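Local coordinates for protein transcriptional regulator (PDB 1Z4E) that probably transfers acyl groups as a member of the GNAT acetyltransferase family and assembles as a dimer, at residues Ile102-Val107 against Glu138-Lys143. Numbering follows the deposited sequence.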
loop_
_atom_site.group_PDB
_atom_site.type_symbol
_atom_site.label_atom_id
_atom_site.label_comp_id
_atom_site.label_asym_id
_atom_site.label_seq_id
_atom_site.Cartn_x
_atom_site.Cartn_y
_atom_site.Cartn_z
ATOM N N ILE A 102 -10.405 -20.932 4.131
ATOM C CA ILE A 102 -9.826 -20.109 5.188
ATOM C C ILE A 102 -9.404 -18.746 4.639
ATOM O O ILE A 102 -9.667 -17.712 5.254
ATOM C CB ILE A 102 -8.603 -20.803 5.819
ATOM C CG1 ILE A 102 -9.045 -22.099 6.503
ATOM C CG2 ILE A 102 -7.926 -19.870 6.815
ATOM C CD1 ILE A 102 -7.895 -22.928 7.027
ATOM N N GLY A 103 -8.750 -18.755 3.484
ATOM C CA GLY A 103 -8.311 -17.514 2.863
ATOM C C GLY A 103 -9.480 -16.574 2.618
ATOM O O GLY A 103 -9.413 -15.382 2.928
ATOM N N SER A 104 -10.564 -17.113 2.067
ATOM C CA SER A 104 -11.751 -16.310 1.793
ATOM C C SER A 104 -12.336 -15.700 3.070
ATOM O O SER A 104 -12.676 -14.520 3.099
ATOM C CB SER A 104 -12.815 -17.158 1.089
ATOM O OG SER A 104 -13.972 -16.378 0.832
ATOM N N GLN A 105 -12.465 -16.496 4.126
ATOM C CA GLN A 105 -12.995 -15.978 5.385
ATOM C C GLN A 105 -12.108 -14.871 5.947
ATOM O O GLN A 105 -12.597 -13.846 6.408
ATOM C CB GLN A 105 -13.100 -17.089 6.432
ATOM C CG GLN A 105 -14.213 -18.077 6.188
ATOM C CD GLN A 105 -14.238 -19.171 7.233
ATOM O OE1 GLN A 105 -14.482 -18.915 8.410
ATOM N NE2 GLN A 105 -13.975 -20.402 6.806
ATOM N N LEU A 106 -10.799 -15.086 5.908
ATOM C CA LEU A 106 -9.859 -14.105 6.431
ATOM C C LEU A 106 -9.941 -12.774 5.675
ATOM O O LEU A 106 -9.981 -11.704 6.285
ATOM C CB LEU A 106 -8.437 -14.683 6.370
ATOM C CG LEU A 106 -7.312 -13.981 7.127
ATOM C CD1 LEU A 106 -7.672 -13.835 8.609
ATOM C CD2 LEU A 106 -6.032 -14.802 6.959
ATOM N N VAL A 107 -9.974 -12.834 4.348
ATOM C CA VAL A 107 -10.053 -11.616 3.550
ATOM C C VAL A 107 -11.417 -10.932 3.712
ATOM O O VAL A 107 -11.496 -9.709 3.804
ATOM C CB VAL A 107 -9.794 -11.911 2.056
ATOM C CG1 VAL A 107 -10.004 -10.656 1.222
ATOM C CG2 VAL A 107 -8.385 -12.435 1.883
ATOM N N GLU A 138 -10.346 -12.361 -7.806
ATOM C CA GLU A 138 -11.376 -11.970 -8.752
ATOM C C GLU A 138 -12.696 -12.581 -8.292
ATOM O O GLU A 138 -13.754 -11.967 -8.430
ATOM C CB GLU A 138 -11.016 -12.441 -10.166
ATOM C CG GLU A 138 -9.883 -11.639 -10.779
ATOM C CD GLU A 138 -9.512 -12.113 -12.175
ATOM O OE1 GLU A 138 -9.536 -13.336 -12.406
ATOM O OE2 GLU A 138 -9.182 -11.263 -13.028
ATOM N N GLN A 139 -12.621 -13.780 -7.719
ATOM C CA GLN A 139 -13.811 -14.456 -7.217
ATOM C C GLN A 139 -14.441 -13.670 -6.066
ATOM O O GLN A 139 -15.649 -13.748 -5.845
ATOM C CB GLN A 139 -13.455 -15.871 -6.749
ATOM C CG GLN A 139 -13.057 -16.808 -7.881
ATOM C CD GLN A 139 -12.486 -18.115 -7.371
ATOM O OE1 GLN A 139 -12.175 -18.253 -6.183
ATOM N NE2 GLN A 139 -12.338 -19.078 -8.262
ATOM N N LEU A 140 -13.620 -12.920 -5.332
ATOM C CA LEU A 140 -14.110 -12.112 -4.211
ATOM C C LEU A 140 -14.726 -10.801 -4.713
ATOM O O LEU A 140 -15.500 -10.152 -4.011
ATOM C CB LEU A 140 -12.969 -11.809 -3.236
ATOM C CG LEU A 140 -12.584 -12.965 -2.311
ATOM C CD1 LEU A 140 -11.295 -12.646 -1.576
ATOM C CD2 LEU A 140 -13.731 -13.219 -1.329
ATOM N N GLY A 141 -14.381 -10.415 -5.932
ATOM C CA GLY A 141 -14.931 -9.184 -6.469
ATOM C C GLY A 141 -13.869 -8.140 -6.732
ATOM O O GLY A 141 -14.188 -7.006 -7.096
ATOM N N PHE A 142 -12.606 -8.507 -6.537
ATOM C CA PHE A 142 -11.508 -7.584 -6.802
ATOM C C PHE A 142 -11.277 -7.537 -8.308
ATOM O O PHE A 142 -11.542 -8.514 -9.020
ATOM C CB PHE A 142 -10.209 -8.062 -6.144
ATOM C CG PHE A 142 -10.120 -7.783 -4.669
ATOM C CD1 PHE A 142 -9.577 -6.584 -4.206
ATOM C CD2 PHE A 142 -10.539 -8.733 -3.742
ATOM C CE1 PHE A 142 -9.451 -6.335 -2.836
ATOM C CE2 PHE A 142 -10.416 -8.492 -2.362
ATOM C CZ PHE A 142 -9.870 -7.290 -1.915
ATOM N N LYS A 143 -10.770 -6.407 -8.783
ATOM C CA LYS A 143 -10.461 -6.235 -10.197
ATOM C C LYS A 143 -8.956 -5.990 -10.343
ATOM O O LYS A 143 -8.389 -5.169 -9.621
ATOM C CB LYS A 143 -11.228 -5.035 -10.774
ATOM C CG LYS A 143 -10.849 -4.705 -12.217
ATOM C CD LYS A 143 -11.626 -3.508 -12.761
ATOM C CE LYS A 143 -13.102 -3.834 -12.978
ATOM N NZ LYS A 143 -13.317 -4.884 -14.026
#
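In this GNAT fold, two helices on the same face of the central sheet meet where the first turns of helix 102-116 touch the C-terminal end of helix 133-140 and the residues just after it: Val107 and Ser104 on one side, Leu140 and Phe142 on the other. The signature loop runs into the start of helix 102-116, and in GNAT enzymes this region usually receives the pyrophosphate of acetyl-CoA. The contact is small, burying 143 Å² in all, and is made of side chains alone; the nearest CA atoms, those of Ser104 and Leu140, are still 7.7 Å apart.

Leu140 reaches both Val107 and Ser104 with its forked end. One branch, CD1, lies 3.7 Å from CG1 of Val107, while the other, CD2, comes to 3.8 Å from OG of Ser104. Val107 sends CG1 out opposite its own N (chi1 175°), the direction that brings this methyl to both its partners. Val107 also touches Ile88 and Val91 of strand 84-93; Phe142, just past helix 133-140, packs on Ile122 and Leu124 of the neighbouring parallel strand 119-127.

Helix 133-140 ends in a Schellman motif: Gly141 takes a positive phi of 116°, and its N bonds to O of Glu138 at 3.0 Å. That turn leads the chain into Phe142, which also packs on Met151 of the second subunit, and on to Lys143, whose strand pairs antiparallel with one of that subunit. Phe142 offers its ring edge to the first helix, CE2 lying 4.2 Å from Val107 CG1, with that methyl near the ring plane.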